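Local coordinates for glycoside hydrolase family 31 (Trueperella pyogenes, PDB 5I0G), which degrades the cyclic glucose tetrasaccharide cycloalternan, probably by cleaving its alpha-glucosidic bonds as a member of glycoside hydrolase family 31, at residues 325-330 with 382-387; 29-34 with 95-100; 422-427 with 471-476. The protein carries 1 engineered substitution. All coordinates share one frame; numbering follows the deposited sequence.

Interactions 1 and 3 both belong to the TIM-barrel domain, whereas interaction 2 lies in the N-terminal beta domain. Interaction 1 joins two neighbouring barrel strands; Glu330, just after the first, and Trp387, near the end of the second, line the pocket holding the glucose units. Interaction 3 ties together two loops of the same barrel, with nearest atoms about 8 Å from interaction 1; the side chain of its His471 lies about 7 Å from a bound glucose. Interaction 2 is remote from interaction 1, the two centres being 53 Å apart on opposite sides of the chain's centre. It lies closer to interaction 3, at about 14 Å between nearest atoms. None of the three touches another.

Interaction 1: 325-330 with 382-387; sequences SVVVIE and IRVILW. With GLC (alpha-D-glucopyranose), chain B; GLC (alpha-D-glucopyranose), chain C.
Trp387 sends CG trans to its own backbone N (chi1 -170°), while Glu330 holds CG anti to its carbonyl carbon (chi1 -65°), and these choices bring indole and carboxylate together just beyond strand 326-329 and near the C-terminal end of strand 383-388. CD1 of Trp387 lies 3.4 Å from OE2 of Glu330, with the ring and carboxylate planes 63° apart. The sugar rests against both groups. O4 of the chain B glucose donates to Glu330 OE1 at 2.6 Å, and C6 of the chain C glucose sits over one indole face, 4.1 Å above the plane and displaced toward the rim.

Behind this pocket, the two strands run parallel as adjacent members of the (beta/alpha)8 barrel. Five backbone hydrogen bonds join the segments, from Arg383 N to Ser325 O (2.8 Å) up to Trp387 N to Ile329 O (3.2 Å). On one face of the sheet Val326 CG1 packs against Ile385 CG1 at 3.6 Å. On the other, Ile329 CD1 meets Val384 CG1 at 4.0 Å, beneath helices 307-319 and 370-379.

The polar groups at the pocket have further partners: OE1 also accepts from Asn302, OE2 forms a salt bridge with Lys465, and Trp387 NE1 bonds to Asp467. With partners on both oxygens, rotation of the carboxylate is probably restricted, and OE1 is presented to the glucose hydroxyl, whereas the indole supplies a carbon surface for the sugar.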
loop_
_atom_site.group_PDB
_atom_site.type_symbol
_atom_site.label_atom_id
_atom_site.label_comp_id
_atom_site.label_asym_id
_atom_site.label_seq_id
_atom_site.Cartn_x
_atom_site.Cartn_y
_atom_site.Cartn_z
ATOM N N SER A 325 -4.388 -3.259 -24.319
ATOM C CA SER A 325 -5.750 -2.841 -23.974
ATOM C C SER A 325 -5.825 -1.510 -23.258
ATOM O O SER A 325 -6.865 -0.866 -23.298
ATOM C CB SER A 325 -6.382 -3.867 -23.053
ATOM O OG SER A 325 -6.756 -4.960 -23.837
ATOM N N VAL A 326 -4.751 -1.149 -22.549
ATOM C CA VAL A 326 -4.743 0.006 -21.673
ATOM C C VAL A 326 -3.387 0.725 -21.754
ATOM O O VAL A 326 -2.324 0.079 -21.748
ATOM C CB VAL A 326 -5.041 -0.422 -20.204
ATOM C CG1 VAL A 326 -5.016 0.772 -19.249
ATOM C CG2 VAL A 326 -6.386 -1.136 -20.110
ATOM N N VAL A 327 -3.426 2.059 -21.828
ATOM C CA VAL A 327 -2.217 2.861 -21.647
ATOM C C VAL A 327 -2.403 3.725 -20.404
ATOM O O VAL A 327 -3.424 4.407 -20.258
ATOM C CB VAL A 327 -1.806 3.678 -22.912
ATOM C CG1 VAL A 327 -2.891 4.625 -23.389
ATOM C CG2 VAL A 327 -0.509 4.453 -22.659
ATOM N N VAL A 328 -1.432 3.657 -19.494
ATOM C CA VAL A 328 -1.418 4.532 -18.323
ATOM C C VAL A 328 -0.501 5.676 -18.706
ATOM O O VAL A 328 0.602 5.447 -19.202
ATOM C CB VAL A 328 -0.915 3.831 -17.046
ATOM C CG1 VAL A 328 -0.921 4.788 -15.848
ATOM C CG2 VAL A 328 -1.748 2.587 -16.736
ATOM N N ILE A 329 -0.986 6.905 -18.524
ATOM C CA ILE A 329 -0.158 8.110 -18.676
ATOM C C ILE A 329 -0.005 8.779 -17.305
ATOM O O ILE A 329 -0.992 9.265 -16.732
ATOM C CB ILE A 329 -0.772 9.113 -19.672
ATOM C CG1 ILE A 329 -1.189 8.404 -20.970
ATOM C CG2 ILE A 329 0.221 10.237 -19.963
ATOM C CD1 ILE A 329 -1.815 9.315 -22.009
ATOM N N GLU A 330 1.235 8.826 -16.811
ATOM C CA GLU A 330 1.563 9.439 -15.519
ATOM C C GLU A 330 1.991 10.882 -15.625
ATOM O O GLU A 330 1.453 11.746 -14.909
ATOM C CB GLU A 330 2.652 8.647 -14.822
ATOM C CG GLU A 330 2.217 7.250 -14.433
ATOM C CD GLU A 330 3.128 6.633 -13.407
ATOM O OE1 GLU A 330 4.325 7.010 -13.362
ATOM O OE2 GLU A 330 2.639 5.781 -12.639
ATOM N N ILE A 382 -7.832 0.748 -27.405
ATOM C CA ILE A 382 -6.981 1.047 -26.244
ATOM C C ILE A 382 -7.696 2.045 -25.336
ATOM O O ILE A 382 -8.122 3.102 -25.817
ATOM C CB ILE A 382 -5.610 1.629 -26.677
ATOM C CG1 ILE A 382 -4.895 0.660 -27.648
ATOM C CG2 ILE A 382 -4.727 1.867 -25.466
ATOM C CD1 ILE A 382 -3.669 1.217 -28.329
ATOM N N ARG A 383 -7.795 1.724 -24.039
ATOM C CA ARG A 383 -8.344 2.641 -23.029
ATOM C C ARG A 383 -7.233 3.422 -22.354
ATOM O O ARG A 383 -6.091 2.990 -22.342
ATOM C CB ARG A 383 -9.151 1.899 -21.976
ATOM C CG ARG A 383 -10.577 1.654 -22.379
ATOM C CD ARG A 383 -10.697 0.576 -23.425
ATOM N NE ARG A 383 -12.099 0.291 -23.727
ATOM C CZ ARG A 383 -12.519 -0.697 -24.519
ATOM N NH1 ARG A 383 -11.644 -1.516 -25.116
ATOM N NH2 ARG A 383 -13.827 -0.874 -24.707
ATOM N N VAL A 384 -7.568 4.587 -21.816
ATOM C CA VAL A 384 -6.574 5.545 -21.336
ATOM C C VAL A 384 -6.824 5.861 -19.853
ATOM O O VAL A 384 -7.940 6.214 -19.466
ATOM C CB VAL A 384 -6.615 6.850 -22.174
ATOM C CG1 VAL A 384 -5.576 7.849 -21.689
ATOM C CG2 VAL A 384 -6.387 6.550 -23.642
ATOM N N ILE A 385 -5.759 5.767 -19.054
ATOM C CA ILE A 385 -5.799 5.974 -17.596
ATOM C C ILE A 385 -4.819 7.098 -17.220
ATOM O O ILE A 385 -3.664 7.087 -17.637
ATOM C CB ILE A 385 -5.366 4.680 -16.839
ATOM C CG1 ILE A 385 -6.209 3.464 -17.253
ATOM C CG2 ILE A 385 -5.375 4.886 -15.326
ATOM C CD1 ILE A 385 -7.617 3.433 -16.712
ATOM N N LEU A 386 -5.270 8.041 -16.395
ATOM C CA LEU A 386 -4.424 9.136 -15.956
ATOM C C LEU A 386 -4.104 9.026 -14.478
ATOM O O LEU A 386 -4.943 8.663 -13.652
ATOM C CB LEU A 386 -5.078 10.486 -16.255
ATOM C CG LEU A 386 -5.439 10.810 -17.717
ATOM C CD1 LEU A 386 -6.054 12.198 -17.795
ATOM C CD2 LEU A 386 -4.236 10.714 -18.637
ATOM N N TRP A 387 -2.872 9.391 -14.157
ATOM C CA TRP A 387 -2.345 9.352 -12.804
ATOM C C TRP A 387 -2.870 10.486 -11.943
ATOM O O TRP A 387 -3.174 11.583 -12.432
ATOM C CB TRP A 387 -0.831 9.423 -12.899
ATOM C CG TRP A 387 -0.043 9.172 -11.673
ATOM C CD1 TRP A 387 0.465 7.989 -11.276
ATOM C CD2 TRP A 387 0.427 10.151 -10.740
ATOM N NE1 TRP A 387 1.195 8.150 -10.127
ATOM C CE2 TRP A 387 1.185 9.471 -9.776
ATOM C CE3 TRP A 387 0.251 11.530 -10.614
ATOM C CZ2 TRP A 387 1.786 10.115 -8.701
ATOM C CZ3 TRP A 387 0.848 12.182 -9.546
ATOM C CH2 TRP A 387 1.605 11.466 -8.592
HETATM C C1 GLC B . 5.218 6.540 -7.235
HETATM C C2 GLC B . 4.676 5.207 -7.758
HETATM C C3 GLC B . 5.143 4.963 -9.185
HETATM C C4 GLC B . 4.888 6.156 -10.098
HETATM C C5 GLC B . 5.420 7.429 -9.460
HETATM C C6 GLC B . 5.036 8.654 -10.267
HETATM O O2 GLC B . 5.109 4.108 -6.935
HETATM O O3 GLC B . 4.499 3.817 -9.752
HETATM O O4 GLC B . 5.567 5.942 -11.335
HETATM O O5 GLC B . 4.899 7.594 -8.136
HETATM O O6 GLC B . 5.886 9.705 -9.818
HETATM C C1 GLC C . 6.534 10.395 -10.906
HETATM C C2 GLC C . 7.473 11.419 -10.307
HETATM C C3 GLC C . 6.682 12.515 -9.611
HETATM C C4 GLC C . 5.680 13.143 -10.568
HETATM C C5 GLC C . 4.813 12.056 -11.207
HETATM C C6 GLC C . 3.901 12.576 -12.314
HETATM O O2 GLC C . 8.307 10.757 -9.358
HETATM O O3 GLC C . 7.611 13.498 -9.135
HETATM O O4 GLC C . 4.890 14.090 -9.836
HETATM O O5 GLC C . 5.633 11.046 -11.801
HETATM O O6 GLC C . 4.675 12.878 -13.482
HETATM O O HOH W 1 -8.988 -2.058 -24.655
#

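Interaction 2: 29-34 with 95-100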
loop_
_atom_site.group_PDB
_atom_site.type_symbol
_atom_site.label_atom_id
_atom_site.label_comp_id
_atom_site.label_asym_id
_atom_site.label_seq_id
_atom_site.Cartn_x
_atom_site.Cartn_y
_atom_site.Cartn_z
ATOM N N GLN A 29 9.398 0.634 32.494
ATOM C CA GLN A 29 10.253 0.547 31.311
ATOM C C GLN A 29 10.953 1.869 31.046
ATOM O O GLN A 29 10.610 2.899 31.631
ATOM C CB GLN A 29 9.430 0.174 30.093
ATOM C CG GLN A 29 8.886 -1.246 30.132
ATOM C CD GLN A 29 7.937 -1.518 28.976
ATOM O OE1 GLN A 29 7.818 -0.705 28.037
ATOM N NE2 GLN A 29 7.254 -2.653 29.031
ATOM N N SER A 30 11.935 1.835 30.155
ATOM C CA SER A 30 12.692 3.037 29.847
ATOM C C SER A 30 11.840 4.033 29.046
ATOM O O SER A 30 10.879 3.651 28.370
ATOM C CB SER A 30 14.005 2.707 29.133
ATOM O OG SER A 30 13.773 2.251 27.819
ATOM N N LEU A 31 12.174 5.308 29.204
ATOM C CA LEU A 31 11.527 6.400 28.497
ATOM C C LEU A 31 12.623 7.308 27.989
ATOM O O LEU A 31 13.412 7.809 28.793
ATOM C CB LEU A 31 10.614 7.199 29.436
ATOM C CG LEU A 31 9.861 8.402 28.843
ATOM C CD1 LEU A 31 8.874 7.968 27.764
ATOM C CD2 LEU A 31 9.140 9.191 29.921
ATOM N N THR A 32 12.656 7.523 26.669
ATOM C CA THR A 32 13.613 8.422 26.048
ATOM C C THR A 32 12.882 9.719 25.744
ATOM O O THR A 32 11.778 9.709 25.227
ATOM C CB THR A 32 14.216 7.792 24.781
ATOM O OG1 THR A 32 14.804 6.538 25.130
ATOM C CG2 THR A 32 15.293 8.634 24.213
ATOM N N ILE A 33 13.510 10.833 26.100
ATOM C CA ILE A 33 12.905 12.160 26.001
ATOM C C ILE A 33 13.799 13.022 25.144
ATOM O O ILE A 33 14.959 13.219 25.472
ATOM C CB ILE A 33 12.774 12.807 27.384
ATOM C CG1 ILE A 33 12.022 11.865 28.325
ATOM C CG2 ILE A 33 12.045 14.143 27.285
ATOM C CD1 ILE A 33 11.975 12.331 29.768
ATOM N N GLY A 34 13.244 13.557 24.062
ATOM C CA GLY A 34 14.004 14.346 23.093
ATOM C C GLY A 34 13.395 15.721 22.917
ATOM O O GLY A 34 12.186 15.906 23.093
ATOM N N THR A 95 17.718 12.660 26.693
ATOM C CA THR A 95 18.008 11.938 27.930
ATOM C C THR A 95 17.050 10.751 28.018
ATOM O O THR A 95 16.105 10.629 27.220
ATOM C CB THR A 95 17.878 12.833 29.188
ATOM O OG1 THR A 95 18.311 12.110 30.348
ATOM C CG2 THR A 95 16.445 13.308 29.424
ATOM N N SER A 96 17.287 9.874 28.982
ATOM C CA SER A 96 16.398 8.739 29.186
ATOM C C SER A 96 16.309 8.342 30.649
ATOM O O SER A 96 17.267 8.488 31.395
ATOM C CB SER A 96 16.849 7.555 28.338
ATOM O OG SER A 96 18.115 7.084 28.754
ATOM N N ILE A 97 15.140 7.852 31.036
ATOM C CA ILE A 97 14.842 7.438 32.396
ATOM C C ILE A 97 14.753 5.913 32.334
ATOM O O ILE A 97 13.843 5.396 31.684
ATOM C CB ILE A 97 13.486 8.024 32.854
ATOM C CG1 ILE A 97 13.463 9.544 32.644
ATOM C CG2 ILE A 97 13.207 7.652 34.313
ATOM C CD1 ILE A 97 12.153 10.219 32.995
ATOM N N PRO A 98 15.692 5.183 32.982
ATOM C CA PRO A 98 15.796 3.725 32.739
ATOM C C PRO A 98 14.606 2.871 33.207
ATOM O O PRO A 98 14.244 1.907 32.514
ATOM C CB PRO A 98 17.078 3.329 33.487
ATOM C CG PRO A 98 17.253 4.371 34.538
ATOM C CD PRO A 98 16.683 5.644 33.976
ATOM N N HIS A 99 14.016 3.209 34.357
ATOM C CA HIS A 99 12.888 2.439 34.916
ATOM C C HIS A 99 11.812 3.403 35.402
ATOM O O HIS A 99 11.820 3.816 36.553
ATOM C CB HIS A 99 13.360 1.547 36.078
ATOM C CG HIS A 99 14.182 0.368 35.649
ATOM N ND1 HIS A 99 13.754 -0.538 34.699
ATOM C CD2 HIS A 99 15.396 -0.070 36.065
ATOM C CE1 HIS A 99 14.675 -1.471 34.536
ATOM N NE2 HIS A 99 15.679 -1.216 35.356
ATOM N N LEU A 100 10.877 3.742 34.521
ATOM C CA LEU A 100 9.962 4.857 34.754
ATOM C C LEU A 100 9.048 4.601 35.964
ATOM O O LEU A 100 8.296 3.648 35.952
ATOM C CB LEU A 100 9.117 5.117 33.496
ATOM C CG LEU A 100 8.227 6.363 33.516
ATOM C CD1 LEU A 100 9.077 7.622 33.424
ATOM C CD2 LEU A 100 7.203 6.319 32.391
#
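Leu31 and Ile97 are joined through flat peptide groups, each giving its N-H to the carbonyl of the other: Ile97 N reaches Leu31 O at 2.8 Å and Leu31 N reaches Ile97 O at 3.0 Å. At the next hydrogen-bonded pair, Ile33 with Thr95, Thr95 N bonds to Ile33 O at 3.1 Å and Ile33 N returns a bond to Thr95 O at 2.8 Å. Past the end of strand 95-97 the geometry changes. Leu100 N bonds to Gln29 O at 3.0 Å from above the carbonyl plane, 45° out of it.

Leu31, Ile33, Ile97 and Thr95 share one face of the sheet, largely apolar, where Ile33 CD1 meets Ile97 CD1 at 3.9 Å; Leu100, its CG trans to the backbone N (chi1 -173°), brings CD1 to 3.8 Å from Leu31 CD2. Leu20, Pro25 and Phe57 add to this apolar layer. Thr32 and Ser96 lie on the other face as a non-hydrogen-bonded pair. The arrangement belongs to the curled antiparallel sheet of the 1,3-alpha-isomaltosidase-like N-terminal domain, in which strand 31-37 pairs with strand 92-97, one face turned largely to the interior and the other more exposed.

Interaction 3: 422-427 with 471-476; sequences TPYKNR and HAWGSD
Tyr424 points its phenol at the backbone of His471 and Trp473, joining two loops of the TIM-barrel domain. Segment 422-427 lies between helices 400-411 and 442-450; the other loop, 471-476, belongs to the connection from barrel strand 463-466 to helix 485-506. Neither segment is helix or strand, and the touching parts run 105° apart. The contact is made largely by side chains, several of them meeting the backbone of the other loop.

The tyrosine takes CG trans to its backbone N (chi1 172°), which carries the ring across to the other loop. Its OH donates to His471 O at 2.8 Å, lying in the carbonyl plane, and the same oxygen accepts Arg427 N within its own loop. The hydroxyl thus relays a link from one backbone to the other, and these two bonds restrict where the ring can sit. His471 O approaches that ring at its edge, while Asn426 N lies over one face, near the rim.

Arg427 is extended from CG to NE and lays one guanidinium face over the carbonyl oxygen of Trp473, which sits 3.3 Å from the plane, over its centre. NH1 forms a salt bridge with Glu10 and bonds to Ile9 O, and NH2 forms a salt bridge with Glu418. Ile9 and Glu10 bring the N-terminal part of the chain to this site. Closer to its backbone, Arg427 CB rests 3.7 Å from CE3 of the Trp473 indole, which also meets the ring of His11.

Asn426 and His471 pass obliquely, amide and imidazole planes 74° apart. Asn426 OD1 lies 3.5 Å from His471 CB and accepts from Gly428 N. Asn426 ND2, also bonded to Phe431 O, donates to a water at 3.0 Å, and the same water lies 2.8 Å from His471 ND1.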
loop_
_atom_site.group_PDB
_atom_site.type_symbol
_atom_site.label_atom_id
_atom_site.label_comp_id
_atom_site.label_asym_id
_atom_site.label_seq_id
_atom_site.Cartn_x
_atom_site.Cartn_y
_atom_site.Cartn_z
ATOM N N THR A 422 -6.507 24.207 11.772
ATOM C CA THR A 422 -5.861 24.657 10.545
ATOM C C THR A 422 -5.617 23.444 9.630
ATOM O O THR A 422 -5.744 22.300 10.075
ATOM C CB THR A 422 -4.544 25.439 10.814
ATOM O OG1 THR A 422 -3.556 24.559 11.349
ATOM C CG2 THR A 422 -4.787 26.605 11.775
ATOM N N PRO A 423 -5.300 23.685 8.349
ATOM C CA PRO A 423 -5.103 22.553 7.425
ATOM C C PRO A 423 -3.896 21.658 7.730
ATOM O O PRO A 423 -2.837 22.167 8.058
ATOM C CB PRO A 423 -4.921 23.236 6.067
ATOM C CG PRO A 423 -5.680 24.507 6.198
ATOM C CD PRO A 423 -5.432 24.960 7.610
ATOM N N TYR A 424 -4.070 20.344 7.605
ATOM C CA TYR A 424 -2.952 19.392 7.738
ATOM C C TYR A 424 -1.949 19.637 6.625
ATOM O O TYR A 424 -2.331 19.777 5.469
ATOM C CB TYR A 424 -3.446 17.939 7.717
ATOM C CG TYR A 424 -2.344 16.887 7.646
ATOM C CD1 TYR A 424 -1.523 16.626 8.735
ATOM C CD2 TYR A 424 -2.138 16.147 6.486
ATOM C CE1 TYR A 424 -0.519 15.658 8.675
ATOM C CE2 TYR A 424 -1.133 15.189 6.412
ATOM C CZ TYR A 424 -0.316 14.950 7.508
ATOM O OH TYR A 424 0.677 13.990 7.422
ATOM N N LYS A 425 -0.683 19.763 6.999
ATOM C CA LYS A 425 0.419 19.921 6.054
ATOM C C LYS A 425 1.192 18.615 6.043
ATOM O O LYS A 425 1.698 18.185 7.091
ATOM C CB LYS A 425 1.325 21.070 6.481
ATOM C CG LYS A 425 0.688 22.467 6.460
ATOM C CD LYS A 425 0.142 22.852 5.074
ATOM C CE LYS A 425 0.661 24.188 4.559
ATOM N NZ LYS A 425 0.202 25.317 5.417
ATOM N N ASN A 426 1.270 17.973 4.876
ATOM C CA ASN A 426 1.820 16.613 4.784
ATOM C C ASN A 426 3.197 16.480 5.443
ATOM O O ASN A 426 4.128 17.204 5.108
ATOM C CB ASN A 426 1.885 16.155 3.320
ATOM C CG ASN A 426 2.382 14.732 3.171
ATOM O OD1 ASN A 426 2.246 13.897 4.074
ATOM N ND2 ASN A 426 2.973 14.446 2.029
ATOM N N ARG A 427 3.292 15.547 6.383
ATOM C CA ARG A 427 4.511 15.308 7.160
ATOM C C ARG A 427 5.477 14.354 6.473
ATOM O O ARG A 427 6.587 14.179 6.931
ATOM C CB ARG A 427 4.148 14.726 8.522
ATOM C CG ARG A 427 3.282 15.658 9.345
ATOM C CD ARG A 427 3.060 15.124 10.750
ATOM N NE ARG A 427 1.949 15.835 11.370
ATOM C CZ ARG A 427 1.400 15.549 12.551
ATOM N NH1 ARG A 427 1.846 14.551 13.316
ATOM N NH2 ARG A 427 0.392 16.288 12.969
ATOM N N HIS A 471 -0.593 9.365 3.237
ATOM C CA HIS A 471 0.068 10.586 3.703
ATOM C C HIS A 471 -0.348 11.080 5.092
ATOM O O HIS A 471 0.372 11.876 5.669
ATOM C CB HIS A 471 -0.151 11.696 2.688
ATOM C CG HIS A 471 -0.054 11.212 1.283
ATOM N ND1 HIS A 471 1.132 10.777 0.738
ATOM C CD2 HIS A 471 -1.004 11.023 0.340
ATOM C CE1 HIS A 471 0.913 10.368 -0.498
ATOM N NE2 HIS A 471 -0.372 10.511 -0.763
ATOM N N ALA A 472 -1.502 10.645 5.606
ATOM C CA ALA A 472 -2.030 11.187 6.881
ATOM C C ALA A 472 -1.317 10.591 8.083
ATOM O O ALA A 472 -1.508 9.419 8.382
ATOM C CB ALA A 472 -3.540 10.949 6.992
ATOM N N TRP A 473 -0.478 11.392 8.740
ATOM C CA TRP A 473 0.174 11.004 9.997
ATOM C C TRP A 473 -0.332 11.929 11.097
ATOM O O TRP A 473 -0.317 13.145 10.946
ATOM C CB TRP A 473 1.705 11.129 9.915
ATOM C CG TRP A 473 2.388 10.191 8.955
ATOM C CD1 TRP A 473 1.834 9.102 8.310
ATOM C CD2 TRP A 473 3.751 10.243 8.538
ATOM N NE1 TRP A 473 2.766 8.497 7.518
ATOM C CE2 TRP A 473 3.954 9.171 7.634
ATOM C CE3 TRP A 473 4.827 11.083 8.842
ATOM C CZ2 TRP A 473 5.184 8.920 7.034
ATOM C CZ3 TRP A 473 6.064 10.828 8.246
ATOM C CH2 TRP A 473 6.225 9.759 7.348
ATOM N N GLY A 474 -0.785 11.335 12.193
ATOM C CA GLY A 474 -1.218 12.086 13.357
ATOM C C GLY A 474 -2.487 11.487 13.894
ATOM O O GLY A 474 -3.496 11.489 13.205
ATOM N N SER A 475 -2.438 10.979 15.123
ATOM C CA SER A 475 -3.586 10.321 15.719
ATOM C C SER A 475 -4.717 11.321 16.048
ATOM O O SER A 475 -5.867 10.916 16.161
ATOM C CB SER A 475 -3.155 9.576 16.984
ATOM O OG SER A 475 -2.829 10.516 17.987
ATOM N N ASP A 476 -4.391 12.608 16.184
ATOM C CA ASP A 476 -5.386 13.661 16.506
ATOM C C ASP A 476 -5.749 14.601 15.322
ATOM O O ASP A 476 -6.298 15.700 15.546
ATOM C CB ASP A 476 -4.926 14.483 17.731
ATOM C CG ASP A 476 -3.568 15.145 17.530
ATOM O OD1 ASP A 476 -3.028 15.112 16.389
ATOM O OD2 ASP A 476 -3.024 15.678 18.524
HETATM O O HOH W 2 3.628 11.589 1.612
#